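Local coordinates for nitrate regulatory protein (Klebsiella oxytoca, PDB 4AKK) that senses nitrate and nitrite and binds the leader RNA of the nasF operon to prevent transcription termination, at residues Leu189-Arg203 and Gln286-Leu300. Numbering follows the deposited sequence.
With EDO (1,2-ethanediol), chain C.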
loop_
_atom_site.group_PDB
_atom_site.type_symbol
_atom_site.label_atom_id
_atom_site.label_comp_id
_atom_site.label_asym_id
_atom_site.label_seq_id
_atom_site.Cartn_x
_atom_site.Cartn_y
_atom_site.Cartn_z
ATOM N N LEU A 189 -16.428 0.374 5.038
ATOM C CA LEU A 189 -17.356 1.392 4.563
ATOM C C LEU A 189 -16.774 2.207 3.405
ATOM O O LEU A 189 -17.422 2.383 2.365
ATOM C CB LEU A 189 -17.750 2.331 5.711
ATOM C CG LEU A 189 -18.547 3.573 5.308
ATOM C CD1 LEU A 189 -19.899 3.166 4.747
ATOM C CD2 LEU A 189 -18.717 4.535 6.488
ATOM N N TYR A 190 -15.556 2.705 3.593
ATOM C CA TYR A 190 -14.875 3.469 2.553
ATOM C C TYR A 190 -14.775 2.637 1.278
ATOM O O TYR A 190 -15.030 3.134 0.184
ATOM C CB TYR A 190 -13.471 3.890 3.007
ATOM C CG TYR A 190 -12.638 4.450 1.884
ATOM C CD1 TYR A 190 -12.967 5.665 1.296
ATOM C CD2 TYR A 190 -11.536 3.762 1.398
ATOM C CE1 TYR A 190 -12.224 6.181 0.262
ATOM C CE2 TYR A 190 -10.784 4.273 0.357
ATOM C CZ TYR A 190 -11.139 5.485 -0.208
ATOM O OH TYR A 190 -10.403 6.007 -1.242
ATOM N N SER A 191 -14.389 1.372 1.424
ATOM C CA SER A 191 -14.295 0.492 0.266
ATOM C C SER A 191 -15.631 0.465 -0.449
ATOM O O SER A 191 -15.692 0.579 -1.666
ATOM C CB SER A 191 -13.916 -0.929 0.669
ATOM O OG SER A 191 -12.684 -0.951 1.362
ATOM N N PHE A 192 -16.702 0.294 0.318
ATOM C CA PHE A 192 -18.030 0.209 -0.253
ATOM C C PHE A 192 -18.421 1.535 -0.916
ATOM O O PHE A 192 -18.946 1.549 -2.027
ATOM C CB PHE A 192 -19.045 -0.173 0.833
ATOM C CG PHE A 192 -20.411 -0.474 0.303
ATOM C CD1 PHE A 192 -21.311 0.550 0.052
ATOM C CD2 PHE A 192 -20.796 -1.784 0.048
ATOM C CE1 PHE A 192 -22.574 0.275 -0.438
ATOM C CE2 PHE A 192 -22.058 -2.062 -0.445
ATOM C CZ PHE A 192 -22.944 -1.034 -0.689
ATOM N N MET A 193 -18.176 2.643 -0.219
ATOM C CA MET A 193 -18.529 3.961 -0.726
ATOM C C MET A 193 -17.815 4.198 -2.055
ATOM O O MET A 193 -18.373 4.774 -2.994
ATOM C CB MET A 193 -18.133 5.063 0.280
ATOM C CG MET A 193 -19.098 5.260 1.465
ATOM S SD MET A 193 -18.481 6.398 2.749
ATOM C CE MET A 193 -18.715 7.960 1.935
ATOM N N GLN A 194 -16.569 3.748 -2.121
ATOM C CA GLN A 194 -15.739 3.951 -3.298
ATOM C C GLN A 194 -16.209 3.089 -4.477
ATOM O O GLN A 194 -16.250 3.555 -5.611
ATOM C CB GLN A 194 -14.268 3.672 -2.964
ATOM C CG GLN A 194 -13.302 4.129 -4.040
ATOM C CD GLN A 194 -13.395 5.618 -4.320
ATOM O OE1 GLN A 194 -13.878 6.034 -5.378
ATOM N NE2 GLN A 194 -12.942 6.429 -3.371
ATOM N N GLY A 195 -16.576 1.841 -4.210
ATOM C CA GLY A 195 -17.129 1.003 -5.256
ATOM C C GLY A 195 -18.407 1.608 -5.829
ATOM O O GLY A 195 -18.658 1.552 -7.038
ATOM N N LYS A 196 -19.214 2.185 -4.942
ATOM C CA LYS A 196 -20.510 2.764 -5.288
ATOM C C LYS A 196 -20.297 4.028 -6.099
ATOM O O LYS A 196 -21.051 4.311 -7.027
ATOM C CB LYS A 196 -21.281 3.079 -4.002
ATOM C CG LYS A 196 -22.608 3.771 -4.177
ATOM C CD LYS A 196 -23.369 3.779 -2.840
ATOM C CE LYS A 196 -24.617 4.650 -2.892
ATOM N NZ LYS A 196 -24.306 6.093 -2.703
ATOM N N GLU A 197 -19.265 4.793 -5.752
ATOM C CA GLU A 197 -18.936 5.986 -6.531
ATOM C C GLU A 197 -18.556 5.621 -7.972
ATOM O O GLU A 197 -18.974 6.278 -8.933
ATOM C CB GLU A 197 -17.799 6.774 -5.873
ATOM C CG GLU A 197 -17.109 7.783 -6.810
ATOM C CD GLU A 197 -18.071 8.802 -7.443
ATOM O OE1 GLU A 197 -19.276 8.800 -7.095
ATOM O OE2 GLU A 197 -17.625 9.609 -8.299
ATOM N N LEU A 198 -17.746 4.584 -8.107
ATOM C CA LEU A 198 -17.291 4.122 -9.410
ATOM C C LEU A 198 -18.442 3.512 -10.194
ATOM O O LEU A 198 -18.456 3.588 -11.417
ATOM C CB LEU A 198 -16.158 3.102 -9.255
ATOM C CG LEU A 198 -14.834 3.642 -8.677
ATOM C CD1 LEU A 198 -13.738 2.587 -8.737
ATOM C CD2 LEU A 198 -14.373 4.899 -9.387
ATOM N N ALA A 199 -19.394 2.886 -9.495
ATOM C CA ALA A 199 -20.621 2.427 -10.153
ATOM C C ALA A 199 -21.390 3.636 -10.705
ATOM O O ALA A 199 -21.902 3.596 -11.818
ATOM C CB ALA A 199 -21.495 1.622 -9.188
ATOM N N GLY A 200 -21.463 4.703 -9.912
ATOM C CA GLY A 200 -22.028 5.963 -10.356
ATOM C C GLY A 200 -21.323 6.567 -11.563
ATOM O O GLY A 200 -21.974 7.110 -12.436
ATOM N N GLN A 201 -19.995 6.486 -11.614
ATOM C CA GLN A 201 -19.272 6.935 -12.800
ATOM C C GLN A 201 -19.531 6.030 -14.003
ATOM O O GLN A 201 -19.620 6.518 -15.129
ATOM C CB GLN A 201 -17.767 7.080 -12.520
ATOM C CG GLN A 201 -17.482 8.166 -11.502
ATOM C CD GLN A 201 -16.013 8.302 -11.188
ATOM O OE1 GLN A 201 -15.166 7.856 -11.962
ATOM N NE2 GLN A 201 -15.700 8.923 -10.051
ATOM N N GLU A 202 -19.652 4.724 -13.767
ATOM C CA GLU A 202 -20.129 3.803 -14.809
ATOM C C GLU A 202 -21.477 4.244 -15.405
ATOM O O GLU A 202 -21.676 4.197 -16.624
ATOM C CB GLU A 202 -20.272 2.379 -14.259
ATOM C CG GLU A 202 -20.763 1.348 -15.287
ATOM C CD GLU A 202 -21.157 0.018 -14.647
ATOM O OE1 GLU A 202 -20.771 -0.219 -13.478
ATOM O OE2 GLU A 202 -21.849 -0.793 -15.311
ATOM N N ARG A 203 -22.411 4.651 -14.550
ATOM C CA ARG A 203 -23.724 5.068 -15.043
ATOM C C ARG A 203 -23.553 6.270 -15.983
ATOM O O ARG A 203 -24.029 6.259 -17.115
ATOM C CB ARG A 203 -24.680 5.413 -13.892
ATOM C CG ARG A 203 -26.013 6.048 -14.375
ATOM C CD ARG A 203 -26.975 6.379 -13.223
ATOM N NE ARG A 203 -26.478 7.463 -12.380
ATOM C CZ ARG A 203 -27.101 7.937 -11.301
ATOM N NH1 ARG A 203 -28.274 7.431 -10.913
ATOM N NH2 ARG A 203 -26.549 8.921 -10.605
ATOM N N GLN A 286 -29.303 1.429 -13.832
ATOM C CA GLN A 286 -28.152 1.750 -12.975
ATOM C C GLN A 286 -28.615 2.493 -11.728
ATOM O O GLN A 286 -28.089 2.297 -10.648
ATOM C CB GLN A 286 -27.135 2.622 -13.723
ATOM C CG GLN A 286 -26.403 1.913 -14.836
ATOM C CD GLN A 286 -25.301 1.002 -14.323
ATOM O OE1 GLN A 286 -25.105 0.862 -13.112
ATOM N NE2 GLN A 286 -24.575 0.373 -15.246
ATOM N N THR A 287 -29.604 3.361 -11.888
ATOM C CA THR A 287 -30.114 4.107 -10.747
ATOM C C THR A 287 -30.770 3.187 -9.703
ATOM O O THR A 287 -30.676 3.444 -8.503
ATOM C CB THR A 287 -31.104 5.168 -11.195
ATOM O OG1 THR A 287 -30.462 6.024 -12.142
ATOM C CG2 THR A 287 -31.609 5.986 -9.999
ATOM N N GLN A 288 -31.424 2.119 -10.152
ATOM C CA GLN A 288 -32.028 1.164 -9.215
ATOM C C GLN A 288 -30.927 0.398 -8.487
ATOM O O GLN A 288 -31.003 0.119 -7.281
ATOM C CB GLN A 288 -32.942 0.179 -9.942
ATOM C CG GLN A 288 -33.412 -0.973 -9.031
ATOM C CD GLN A 288 -34.554 -1.785 -9.624
ATOM O OE1 GLN A 288 -35.701 -1.675 -9.184
ATOM N NE2 GLN A 288 -34.248 -2.605 -10.624
ATOM N N ARG A 289 -29.892 0.068 -9.247
ATOM C CA ARG A 289 -28.703 -0.569 -8.706
ATOM C C ARG A 289 -28.057 0.278 -7.616
ATOM O O ARG A 289 -27.685 -0.234 -6.575
ATOM C CB ARG A 289 -27.708 -0.816 -9.832
ATOM C CG ARG A 289 -26.448 -1.523 -9.413
ATOM C CD ARG A 289 -25.438 -1.432 -10.528
ATOM N NE ARG A 289 -24.148 -2.014 -10.169
ATOM C CZ ARG A 289 -23.007 -1.707 -10.776
ATOM N NH1 ARG A 289 -23.006 -0.806 -11.756
ATOM N NH2 ARG A 289 -21.871 -2.297 -10.406
ATOM N N LEU A 290 -27.925 1.573 -7.857
ATOM C CA LEU A 290 -27.302 2.460 -6.876
ATOM C C LEU A 290 -28.174 2.667 -5.633
ATOM O O LEU A 290 -27.656 2.788 -4.521
ATOM C CB LEU A 290 -26.954 3.807 -7.518
ATOM C CG LEU A 290 -25.817 3.756 -8.555
ATOM C CD1 LEU A 290 -25.892 4.942 -9.512
ATOM C CD2 LEU A 290 -24.455 3.705 -7.873
ATOM N N GLU A 291 -29.493 2.709 -5.813
ATOM C CA GLU A 291 -30.388 2.764 -4.651
ATOM C C GLU A 291 -30.317 1.495 -3.801
ATOM O O GLU A 291 -30.395 1.552 -2.568
ATOM C CB GLU A 291 -31.831 3.089 -5.060
ATOM C CG GLU A 291 -32.045 4.570 -5.402
ATOM C CD GLU A 291 -31.633 5.517 -4.268
ATOM O OE1 GLU A 291 -32.038 5.305 -3.099
ATOM O OE2 GLU A 291 -30.907 6.490 -4.549
ATOM N N GLN A 292 -30.140 0.347 -4.443
ATOM C CA GLN A 292 -29.905 -0.882 -3.680
ATOM C C GLN A 292 -28.596 -0.795 -2.889
ATOM O O GLN A 292 -28.549 -1.176 -1.717
ATOM C CB GLN A 292 -29.900 -2.113 -4.594
ATOM C CG GLN A 292 -31.250 -2.412 -5.219
ATOM C CD GLN A 292 -32.324 -2.665 -4.169
ATOM O OE1 GLN A 292 -33.224 -1.847 -3.970
ATOM N NE2 GLN A 292 -32.217 -3.792 -3.475
ATOM N N LEU A 293 -27.535 -0.292 -3.524
ATOM C CA LEU A 293 -26.264 -0.138 -2.825
ATOM C C LEU A 293 -26.432 0.827 -1.653
ATOM O O LEU A 293 -25.892 0.599 -0.574
ATOM C CB LEU A 293 -25.172 0.365 -3.771
ATOM C CG LEU A 293 -24.716 -0.593 -4.877
ATOM C CD1 LEU A 293 -23.961 0.171 -5.953
ATOM C CD2 LEU A 293 -23.864 -1.735 -4.322
ATOM N N ARG A 294 -27.182 1.904 -1.873
ATOM C CA ARG A 294 -27.415 2.903 -0.829
ATOM C C ARG A 294 -28.065 2.269 0.406
ATOM O O ARG A 294 -27.689 2.571 1.537
ATOM C CB ARG A 294 -28.271 4.064 -1.360
ATOM C CG ARG A 294 -28.595 5.136 -0.311
ATOM C CD ARG A 294 -27.327 5.705 0.328
ATOM N NE ARG A 294 -27.604 6.690 1.381
ATOM C CZ ARG A 294 -26.676 7.200 2.188
ATOM N NH1 ARG A 294 -25.411 6.835 2.044
ATOM N NH2 ARG A 294 -27.002 8.084 3.128
ATOM N N GLY A 295 -29.028 1.379 0.186
ATOM C CA GLY A 295 -29.688 0.685 1.285
ATOM C C GLY A 295 -28.679 -0.010 2.174
ATOM O O GLY A 295 -28.687 0.146 3.398
ATOM N N VAL A 296 -27.779 -0.764 1.555
ATOM C CA VAL A 296 -26.741 -1.446 2.301
ATOM C C VAL A 296 -25.792 -0.464 2.988
ATOM O O VAL A 296 -25.398 -0.670 4.136
ATOM C CB VAL A 296 -25.942 -2.402 1.406
ATOM C CG1 VAL A 296 -24.750 -2.915 2.152
ATOM C CG2 VAL A 296 -26.818 -3.562 0.951
ATOM N N GLU A 297 -25.430 0.604 2.286
ATOM C CA GLU A 297 -24.505 1.585 2.831
ATOM C C GLU A 297 -25.071 2.243 4.096
ATOM O O GLU A 297 -24.337 2.522 5.051
ATOM C CB GLU A 297 -24.200 2.646 1.767
ATOM C CG GLU A 297 -23.284 3.762 2.218
ATOM C CD GLU A 297 -23.145 4.860 1.159
ATOM O OE1 GLU A 297 -24.068 5.032 0.320
ATOM O OE2 GLU A 297 -22.108 5.554 1.172
ATOM N N GLU A 298 -26.375 2.504 4.094
ATOM C CA GLU A 298 -27.027 3.075 5.270
ATOM C C GLU A 298 -26.943 2.114 6.460
ATOM O O GLU A 298 -26.819 2.543 7.609
ATOM C CB GLU A 298 -28.485 3.441 4.960
ATOM C CG GLU A 298 -28.614 4.547 3.924
ATOM C CD GLU A 298 -30.049 4.963 3.671
ATOM O OE1 GLU A 298 -30.940 4.088 3.693
ATOM O OE2 GLU A 298 -30.283 6.169 3.438
ATOM N N LEU A 299 -26.987 0.815 6.182
ATOM C CA LEU A 299 -26.883 -0.174 7.244
ATOM C C LEU A 299 -25.486 -0.141 7.846
ATOM O O LEU A 299 -25.309 -0.245 9.067
ATOM C CB LEU A 299 -27.187 -1.582 6.725
ATOM C CG LEU A 299 -26.741 -2.702 7.683
ATOM C CD1 LEU A 299 -27.612 -2.755 8.940
ATOM C CD2 LEU A 299 -26.705 -4.071 7.008
ATOM N N LEU A 300 -24.485 0.005 6.986
ATOM C CA LEU A 300 -23.108 -0.007 7.462
ATOM C C LEU A 300 -22.907 1.133 8.450
ATOM O O LEU A 300 -22.266 0.967 9.481
ATOM C CB LEU A 300 -22.126 0.114 6.301
ATOM C CG LEU A 300 -22.206 -0.950 5.205
ATOM C CD1 LEU A 300 -21.134 -0.681 4.135
ATOM C CD2 LEU A 300 -22.057 -2.351 5.810
HETATM C C1 EDO C . -23.653 9.412 -12.569
HETATM O O1 EDO C . -24.411 10.165 -11.624
HETATM C C2 EDO C . -24.548 8.861 -13.674
HETATM O O2 EDO C . -25.128 9.857 -14.527
HETATM O O HOH W 1 -22.291 7.627 -0.438
#
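Leu189 sets CD1 against Leu300 CB, opening an apolar patch between two antiparallel helices whose segment axes come within 10.1 Å at 170°. Phe192, flat and broad, fills the next hole among Leu293, Val296, Glu297 and Leu300; its CG, anti to the backbone N (chi1 -172°), carries the ring across until edge atom CE1 is 3.3 Å from Leu293 O. Lys196 suits a mixed site: its methylenes slide past Leu293 while NZ makes a salt bridge with Glu297 OE1 (3.2 Å), its hydrogen bond weak, and bonds Gln74. Arg294, water 1 and Ser67 also grip the Glu297 carboxylate, probably favouring its charged form despite burial. Small Ala199 lays CB against one face of the Arg289 guanidinium, toward its rim. From above the Glu202 carboxylate plane, Arg289 NH1 makes a salt bridge to OE1 (2.9 Å, 166°); Arg263 pairs with OE2, and Gln230 holds Arg289 NH2. A bend at chi3 brings the Arg203 guanidinium face against Leu290 CD1, while NH1 donates a hydrogen bond to Thr287 OG1 (2.9 Å), also bonded to Phe283 O. Within the NIT range, helix 243-252 covers Leu293, Val296 and Leu300; helices 152-167 and 341-358 pack on 189-203; helix 56-85 touches Met193 and Arg294.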